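Local coordinates for Trm112p-like protein (Encephalitozoon cuniculi, PDB 3Q87) that binds zinc and forms a heterodimer with the Mtq2 methyltransferase, which it probably activates to methylate the translation termination factor eRF1, at residues A[20-25]-A[109-114]; A[51-56]-A[84-89]. All blocks are in the same frame, centred on the assembly; numbering follows the deposited sequence.

Interaction 1: A[20-25]-A[109-114]; sequences LILECE and YPIKGS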
ATOM      1  N   LEU A  20       2.035  10.118 -12.649  1.00 23.43           N
ATOM      2  CA  LEU A  20       3.100  10.527 -11.740  1.00 18.65           C
ATOM      3  C   LEU A  20       4.426  10.349 -12.455  1.00 22.61           C
ATOM      4  O   LEU A  20       4.744   9.248 -12.886  1.00 21.43           O
ATOM      5  CB  LEU A  20       3.077   9.703 -10.448  1.00 22.42           C
ATOM      6  CG  LEU A  20       1.749   9.772  -9.669  1.00 17.50           C
ATOM      7  CD1 LEU A  20       1.826   9.008  -8.339  1.00 19.26           C
ATOM      8  CD2 LEU A  20       1.334  11.226  -9.459  1.00 18.07           C
ATOM      9  N   ILE A  21       5.192  11.426 -12.586  1.00 19.97           N
ATOM     10  CA  ILE A  21       6.468  11.364 -13.304  1.00 21.42           C
ATOM     11  C   ILE A  21       7.638  11.250 -12.343  1.00 18.80           C
ATOM     12  O   ILE A  21       7.743  12.002 -11.385  1.00 19.34           O
ATOM     13  CB  ILE A  21       6.677  12.588 -14.223  1.00 28.51           C
ATOM     14  CG1 ILE A  21       5.459  12.794 -15.128  1.00 29.98           C
ATOM     15  CG2 ILE A  21       7.934  12.418 -15.072  1.00 24.21           C
ATOM     16  CD1 ILE A  21       5.108  11.570 -15.958  1.00 29.83           C
ATOM     17  N   LEU A  22       8.521  10.298 -12.623  1.00 20.82           N
ATOM     18  CA  LEU A  22       9.646   9.984 -11.762  1.00 22.62           C
ATOM     19  C   LEU A  22      10.863  10.839 -12.086  1.00 29.70           C
ATOM     20  O   LEU A  22      11.260  10.956 -13.247  1.00 24.54           O
ATOM     21  CB  LEU A  22      10.002   8.500 -11.920  1.00 21.52           C
ATOM     22  CG  LEU A  22      10.930   7.748 -10.955  1.00 28.74           C
ATOM     23  CD1 LEU A  22      12.264   7.507 -11.593  1.00 26.86           C
ATOM     24  CD2 LEU A  22      11.110   8.424  -9.585  1.00 24.02           C
ATOM     25  N   GLU A  23      11.441  11.442 -11.050  1.00 23.61           N
ATOM     26  CA  GLU A  23      12.783  11.996 -11.135  1.00 23.30           C
ATOM     27  C   GLU A  23      13.683  11.206 -10.195  1.00 28.54           C
ATOM     28  O   GLU A  23      13.363  11.025  -9.022  1.00 29.83           O
ATOM     29  CB  GLU A  23      12.802  13.473 -10.766  1.00 28.75           C
ATOM     30  CG  GLU A  23      14.153  13.940 -10.275  1.00 42.24           C
ATOM     31  CD  GLU A  23      14.514  15.305 -10.803  1.00 63.24           C
ATOM     32  OE1 GLU A  23      14.991  16.149 -10.006  1.00 64.86           O
ATOM     33  OE2 GLU A  23      14.315  15.531 -12.018  1.00 60.97           O
ATOM     34  N   CYS A  24      14.809  10.741 -10.717  1.00 22.50           N
ATOM     35  CA  CYS A  24      15.655   9.818  -9.988  1.00 28.72           C
ATOM     36  C   CYS A  24      17.031  10.408  -9.693  1.00 36.48           C
ATOM     37  O   CYS A  24      17.838  10.588 -10.600  1.00 29.57           O
ATOM     38  CB  CYS A  24      15.796   8.533 -10.798  1.00 29.45           C
ATOM     39  SG  CYS A  24      16.726   7.237  -9.982  1.00 35.79           S
ATOM     40  N   GLU A  25      17.298  10.723  -8.428  1.00 30.02           N
ATOM     41  CA  GLU A  25      18.645  11.122  -8.049  1.00 25.18           C
ATOM     42  C   GLU A  25      19.550   9.893  -7.967  1.00 38.97           C
ATOM     43  O   GLU A  25      20.597   9.836  -8.612  1.00 38.80           O
ATOM     44  CB  GLU A  25      18.664  11.902  -6.739  1.00 43.05           C
ATOM     45  CG  GLU A  25      19.976  12.644  -6.503  1.00 60.24           C
ATOM     46  CD  GLU A  25      20.361  13.546  -7.676  1.00 77.30           C
ATOM     47  OE1 GLU A  25      19.615  14.514  -7.957  1.00 73.48           O
ATOM     48  OE2 GLU A  25      21.412  13.291  -8.316  1.00 66.74           O
ATOM     49  N   TYR A 109       5.870  14.121  -4.552  1.00 15.86           N
ATOM     50  CA  TYR A 109       6.173  13.148  -3.509  1.00 14.61           C
ATOM     51  C   TYR A 109       7.681  12.864  -3.508  1.00 12.17           C
ATOM     52  O   TYR A 109       8.195  12.194  -4.393  1.00 12.95           O
ATOM     53  CB  TYR A 109       5.451  11.824  -3.768  1.00 13.07           C
ATOM     54  CG  TYR A 109       3.930  11.819  -3.764  1.00 12.47           C
ATOM     55  CD1 TYR A 109       3.199  12.756  -3.048  1.00 13.74           C
ATOM     56  CD2 TYR A 109       3.234  10.826  -4.443  1.00 16.65           C
ATOM     57  CE1 TYR A 109       1.821  12.724  -3.037  1.00 18.81           C
ATOM     58  CE2 TYR A 109       1.843  10.780  -4.440  1.00 16.96           C
ATOM     59  CZ  TYR A 109       1.146  11.722  -3.733  1.00 13.66           C
ATOM     60  OH  TYR A 109      -0.217  11.666  -3.723  1.00 15.09           O
ATOM     61  N   PRO A 110       8.395  13.357  -2.503  1.00 14.13           N
ATOM     62  CA  PRO A 110       9.818  13.012  -2.446  1.00 14.21           C
ATOM     63  C   PRO A 110       9.982  11.512  -2.225  1.00 19.92           C
ATOM     64  O   PRO A 110       9.129  10.873  -1.620  1.00 18.55           O
ATOM     65  CB  PRO A 110      10.316  13.773  -1.211  1.00 16.22           C
ATOM     66  CG  PRO A 110       9.282  14.844  -0.968  1.00 15.87           C
ATOM     67  CD  PRO A 110       7.986  14.228  -1.389  1.00 15.92           C
ATOM     68  N   ILE A 111      11.075  10.964  -2.733  1.00 16.20           N
ATOM     69  CA  ILE A 111      11.465   9.598  -2.443  1.00 19.16           C
ATOM     70  C   ILE A 111      12.779   9.729  -1.682  1.00 22.72           C
ATOM     71  O   ILE A 111      13.749  10.273  -2.201  1.00 18.24           O
ATOM     72  CB  ILE A 111      11.644   8.779  -3.738  1.00 22.69           C
ATOM     73  CG1 ILE A 111      10.302   8.658  -4.481  1.00 16.33           C
ATOM     74  CG2 ILE A 111      12.233   7.396  -3.442  1.00 14.34           C
ATOM     75  CD1 ILE A 111      10.442   8.208  -5.930  1.00 11.63           C
ATOM     76  N   LYS A 112      12.794   9.257  -0.441  1.00 18.34           N
ATOM     77  CA  LYS A 112      13.927   9.464   0.446  1.00 23.79           C
ATOM     78  C   LYS A 112      14.262   8.163   1.180  1.00 25.06           C
ATOM     79  O   LYS A 112      13.443   7.641   1.928  1.00 17.69           O
ATOM     80  CB  LYS A 112      13.584  10.584   1.435  1.00 22.21           C
ATOM     81  CG  LYS A 112      14.654  10.866   2.476  1.00 45.43           C
ATOM     82  CD  LYS A 112      14.126  11.841   3.529  1.00 68.06           C
ATOM     83  CE  LYS A 112      15.016  11.891   4.768  1.00 68.01           C
ATOM     84  NZ  LYS A 112      14.387  12.696   5.859  1.00 64.44           N
ATOM     85  N   GLY A 113      15.454   7.620   0.950  1.00 22.45           N
ATOM     86  CA  GLY A 113      15.798   6.328   1.519  1.00 20.18           C
ATOM     87  C   GLY A 113      14.881   5.204   1.050  1.00 24.42           C
ATOM     88  O   GLY A 113      14.518   4.327   1.834  1.00 19.67           O
ATOM     89  N   SER A 114      14.499   5.247  -0.227  1.00 15.12           N
ATOM     90  CA  SER A 114      13.567   4.285  -0.832  1.00 16.72           C
ATOM     91  C   SER A 114      12.099   4.411  -0.399  1.00 14.41           C
ATOM     92  O   SER A 114      11.231   3.763  -0.964  1.00 20.53           O
ATOM     93  CB  SER A 114      14.052   2.855  -0.617  1.00 24.06           C
ATOM     94  OG  SER A 114      15.375   2.732  -1.098  1.00 28.71           O
TER
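Within the four-stranded antiparallel sheet of the zinc-binding part of this Trm112-type fold, strands 20-24 and 108-112 are not neighbours: strand 98-102 runs between them and hydrogen-bonds to both, through Ile21 and Glu23 on one side and Tyr109 and Ile111 on the other. What joins Leu20 and Leu22 to Tyr109 and Ile111 is therefore side-chain contact, made over one face of the sheet across the intervening strand. The backbones stay well apart, the CA of Leu20 lying 9.2 Å from that of Tyr109. Leu20 reaches the phenol with one methyl: its CD1 approaches CE2 of Tyr109 obliquely at 4.3 Å. The same leucine side chain packs beside Cys11 and Cys102, two of the four cysteines that bind zinc, and thus ties the contact to the metal site. The hydroxyl of Tyr109 hydrogen-bonds to the carbonyl oxygen of Lys10, and the tyrosine also packs on Ser73 of the methyltransferase subunit. Two residues further along each strand, Leu22 and Ile111 cross at about a right angle, and both touch Leu100. Ile111 turns CG1 anti to its carbonyl carbon (chi1 -64°), and the methyl beyond it, CD1, meets CD2 of Leu22 at 3.7 Å.

Interaction 2: A[51-56]-A[84-89]; sequences ERLKSL and EKIKEF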
ATOM      1  N   GLU A  51       3.061   3.938 -22.309  1.00 32.39           N
ATOM      2  CA  GLU A  51       3.461   5.272 -21.891  1.00 33.25           C
ATOM      3  C   GLU A  51       4.206   5.293 -20.556  1.00 29.63           C
ATOM      4  O   GLU A  51       5.268   5.911 -20.445  1.00 31.67           O
ATOM      5  CB  GLU A  51       2.257   6.213 -21.836  1.00 32.61           C
ATOM      6  CG  GLU A  51       2.615   7.590 -21.303  1.00 40.15           C
ATOM      7  CD  GLU A  51       1.423   8.506 -21.194  1.00 48.66           C
ATOM      8  OE1 GLU A  51       1.631   9.704 -20.918  1.00 53.47           O
ATOM      9  OE2 GLU A  51       0.283   8.031 -21.385  1.00 58.15           O
ATOM     10  N   ARG A  52       3.655   4.637 -19.540  1.00 31.39           N
ATOM     11  CA  ARG A  52       4.289   4.650 -18.221  1.00 29.90           C
ATOM     12  C   ARG A  52       5.702   4.064 -18.276  1.00 29.49           C
ATOM     13  O   ARG A  52       6.622   4.579 -17.624  1.00 29.46           O
ATOM     14  CB  ARG A  52       3.421   3.953 -17.158  1.00 21.83           C
ATOM     15  CG  ARG A  52       2.148   4.720 -16.825  1.00 27.95           C
ATOM     16  CD  ARG A  52       1.549   4.315 -15.486  1.00 25.07           C
ATOM     17  NE  ARG A  52       0.562   5.287 -15.034  1.00 26.11           N
ATOM     18  CZ  ARG A  52      -0.736   5.271 -15.354  1.00 30.70           C
ATOM     19  NH1 ARG A  52      -1.236   4.323 -16.130  1.00 25.58           N
ATOM     20  NH2 ARG A  52      -1.545   6.214 -14.882  1.00 38.28           N
ATOM     21  N   LEU A  53       5.875   3.010 -19.073  1.00 27.02           N
ATOM     22  CA  LEU A  53       7.183   2.380 -19.245  1.00 23.30           C
ATOM     23  C   LEU A  53       8.187   3.297 -19.937  1.00 27.03           C
ATOM     24  O   LEU A  53       9.347   3.380 -19.538  1.00 23.91           O
ATOM     25  CB  LEU A  53       7.051   1.086 -20.044  1.00 31.17           C
ATOM     26  CG  LEU A  53       6.229  -0.022 -19.389  1.00 29.00           C
ATOM     27  CD1 LEU A  53       6.204  -1.241 -20.281  1.00 33.40           C
ATOM     28  CD2 LEU A  53       6.818  -0.367 -18.037  1.00 29.99           C
ATOM     29  N   LYS A  54       7.740   3.949 -21.005  1.00 29.37           N
ATOM     30  CA  LYS A  54       8.547   4.947 -21.695  1.00 32.88           C
ATOM     31  C   LYS A  54       8.946   6.071 -20.753  1.00 22.03           C
ATOM     32  O   LYS A  54      10.084   6.524 -20.759  1.00 26.91           O
ATOM     33  CB  LYS A  54       7.768   5.528 -22.877  1.00 32.83           C
ATOM     34  CG  LYS A  54       7.522   4.547 -23.998  1.00 32.32           C
ATOM     35  CD  LYS A  54       6.707   5.200 -25.116  1.00 48.80           C
ATOM     36  CE  LYS A  54       6.552   4.263 -26.313  1.00 51.53           C
ATOM     37  NZ  LYS A  54       5.399   4.631 -27.189  1.00 60.48           N
ATOM     38  N   SER A  55       7.995   6.527 -19.949  1.00 24.59           N
ATOM     39  CA  SER A  55       8.261   7.555 -18.945  1.00 25.80           C
ATOM     40  C   SER A  55       9.331   7.102 -17.941  1.00 21.84           C
ATOM     41  O   SER A  55      10.272   7.835 -17.639  1.00 22.81           O
ATOM     42  CB  SER A  55       6.963   7.917 -18.212  1.00 27.02           C
ATOM     43  OG  SER A  55       7.168   8.968 -17.279  1.00 31.19           O
ATOM     44  N   LEU A  56       9.172   5.892 -17.414  1.00 22.81           N
ATOM     45  CA  LEU A  56      10.156   5.320 -16.508  1.00 20.25           C
ATOM     46  C   LEU A  56      11.523   5.170 -17.168  1.00 25.98           C
ATOM     47  O   LEU A  56      12.544   5.497 -16.567  1.00 24.29           O
ATOM     48  CB  LEU A  56       9.685   3.957 -15.999  1.00 21.35           C
ATOM     49  CG  LEU A  56       8.652   4.016 -14.874  1.00 24.22           C
ATOM     50  CD1 LEU A  56       8.011   2.646 -14.635  1.00 20.82           C
ATOM     51  CD2 LEU A  56       9.316   4.549 -13.608  1.00 21.80           C
ATOM     52  N   GLU A  84       8.741 -11.120 -18.622  1.00 42.63           N
ATOM     53  CA  GLU A  84       9.961 -11.461 -17.903  1.00 47.60           C
ATOM     54  C   GLU A  84      10.882 -10.244 -17.832  1.00 46.65           C
ATOM     55  O   GLU A  84      11.480  -9.963 -16.790  1.00 48.53           O
ATOM     56  CB  GLU A  84      10.679 -12.643 -18.567  1.00 48.93           C
ATOM     57  CG  GLU A  84       9.764 -13.813 -18.939  1.00 63.39           C
ATOM     58  CD  GLU A  84       8.873 -13.522 -20.146  1.00 67.76           C
ATOM     59  OE1 GLU A  84       9.372 -12.944 -21.142  1.00 71.07           O
ATOM     60  OE2 GLU A  84       7.674 -13.877 -20.101  1.00 58.73           O
ATOM     61  N   LYS A  85      10.983  -9.515 -18.938  1.00 45.32           N
ATOM     62  CA  LYS A  85      11.848  -8.347 -18.996  1.00 45.38           C
ATOM     63  C   LYS A  85      11.222  -7.151 -18.288  1.00 37.52           C
ATOM     64  O   LYS A  85      11.921  -6.355 -17.666  1.00 39.86           O
ATOM     65  CB  LYS A  85      12.193  -8.010 -20.450  1.00 46.73           C
ATOM     66  CG  LYS A  85      13.278  -8.904 -21.013  1.00 64.79           C
ATOM     67  CD  LYS A  85      13.182  -9.080 -22.522  1.00 73.00           C
ATOM     68  CE  LYS A  85      14.140 -10.177 -22.988  1.00 63.47           C
ATOM     69  NZ  LYS A  85      13.910 -10.598 -24.398  1.00 85.74           N
ATOM     70  N   ILE A  86       9.903  -7.030 -18.386  1.00 34.85           N
ATOM     71  CA  ILE A  86       9.182  -5.960 -17.709  1.00 36.40           C
ATOM     72  C   ILE A  86       9.293  -6.112 -16.185  1.00 40.70           C
ATOM     73  O   ILE A  86       9.719  -5.184 -15.489  1.00 40.22           O
ATOM     74  CB  ILE A  86       7.704  -5.933 -18.151  1.00 44.28           C
ATOM     75  CG1 ILE A  86       7.616  -5.828 -19.676  1.00 47.57           C
ATOM     76  CG2 ILE A  86       6.952  -4.781 -17.500  1.00 37.66           C
ATOM     77  CD1 ILE A  86       8.442  -4.704 -20.268  1.00 35.31           C
ATOM     78  N   LYS A  87       8.919  -7.286 -15.679  1.00 34.81           N
ATOM     79  CA  LYS A  87       9.037  -7.608 -14.255  1.00 36.39           C
ATOM     80  C   LYS A  87      10.428  -7.290 -13.735  1.00 36.51           C
ATOM     81  O   LYS A  87      10.597  -6.790 -12.627  1.00 31.04           O
ATOM     82  CB  LYS A  87       8.800  -9.098 -14.027  1.00 37.93           C
ATOM     83  CG  LYS A  87       7.357  -9.554 -13.926  1.00 39.78           C
ATOM     84  CD  LYS A  87       7.344 -11.077 -13.747  1.00 49.11           C
ATOM     85  CE  LYS A  87       5.957 -11.685 -13.863  1.00 60.03           C
ATOM     86  NZ  LYS A  87       5.184 -11.603 -12.595  1.00 58.66           N
ATOM     87  N   GLU A  88      11.433  -7.623 -14.531  1.00 35.93           N
ATOM     88  CA  GLU A  88      12.812  -7.422 -14.134  1.00 29.72           C
ATOM     89  C   GLU A  88      13.108  -5.930 -13.982  1.00 33.38           C
ATOM     90  O   GLU A  88      13.837  -5.514 -13.085  1.00 33.17           O
ATOM     91  CB  GLU A  88      13.727  -8.055 -15.184  1.00 49.76           C
ATOM     92  CG  GLU A  88      15.194  -8.130 -14.813  1.00 54.12           C
ATOM     93  CD  GLU A  88      15.997  -8.934 -15.825  1.00 67.63           C
ATOM     94  OE1 GLU A  88      15.501  -9.995 -16.268  1.00 61.52           O
ATOM     95  OE2 GLU A  88      17.118  -8.502 -16.173  1.00 69.53           O
ATOM     96  N   PHE A  89      12.539  -5.122 -14.869  1.00 26.03           N
ATOM     97  CA  PHE A  89      12.715  -3.679 -14.787  1.00 33.82           C
ATOM     98  C   PHE A  89      11.894  -3.105 -13.622  1.00 24.70           C
ATOM     99  O   PHE A  89      12.380  -2.277 -12.860  1.00 23.10           O
ATOM    100  CB  PHE A  89      12.302  -3.032 -16.118  1.00 34.03           C
ATOM    101  CG  PHE A  89      12.555  -1.543 -16.196  1.00 30.82           C
ATOM    102  CD1 PHE A  89      13.823  -1.051 -16.463  1.00 34.57           C
ATOM    103  CD2 PHE A  89      11.506  -0.638 -16.048  1.00 36.45           C
ATOM    104  CE1 PHE A  89      14.053   0.316 -16.559  1.00 33.62           C
ATOM    105  CE2 PHE A  89      11.725   0.732 -16.143  1.00 34.58           C
ATOM    106  CZ  PHE A  89      13.004   1.209 -16.397  1.00 35.30           C
TER
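Phe89 and Ile86 of helix 84-91 face Leu56 and Leu53 of helix 42-59 in the helical part of the protein, each pair meeting through apolar atoms alone. The closest CA atoms, those of Leu53 and Ile86, are 8.7 Å apart, and the side chains bridge the interval. Leu53 can be followed outward. Its CB leaves the helix obliquely to the partner segment, and CG stands anti to the carbonyl carbon (chi1 -64°), which brings the branched end nearer to helix 84-91 than the root. From CG the chain extends to CD1, and this methyl meets CD1 of Ile86 at 4.1 Å. CD2, the other branch, comes to 4.4 Å from CG2 of Ile86. The side chains of Leu53 and Ile86 cross at about a right angle, so the meeting is one of methyl ends and not of whole flanks. Leu53 also packs against Phe45 of its own helix, Ile73 of helix 70-78, and Leu90. Phe76 of helix 70-78 touches both Leu53 and Ile86, adding a third helix to the contact. One turn further on, Phe89 swings its ring toward helix 42-59 with CG anti to the backbone N (chi1 -175°). Its edge, not its face, is presented: CE2 lies 3.8 Å from CB of Leu56, which sits close to the ring plane. All four residues are buried, and with only carbon atoms meeting, the contact between these two segments rests on van der Waals packing and probably the exclusion of water, with no directional bond between them.

Both helices of interaction 2 come in sequence between the two strands of interaction 1: strand 20-24 comes first, then helix 42-59, helix 84-91 and finally strand 108-112. The centres of the contacts are about 16 Å apart and the chain's centre lies between them, one being in the zinc-bearing sheet and the other among the helices that follow strand 20-24 and precede strand 98-102 in sequence. They nevertheless touch, for CD1 of Ile21 packs on OG of Ser55 at 3.6 Å, and Ser59 at the end of helix 42-59 hydrogen-bonds to the carbonyl of Leu22. Strand 20-24 thus connects the two parts, while the methyltransferase subunit reaches interaction 1 and leaves interaction 2 untouched.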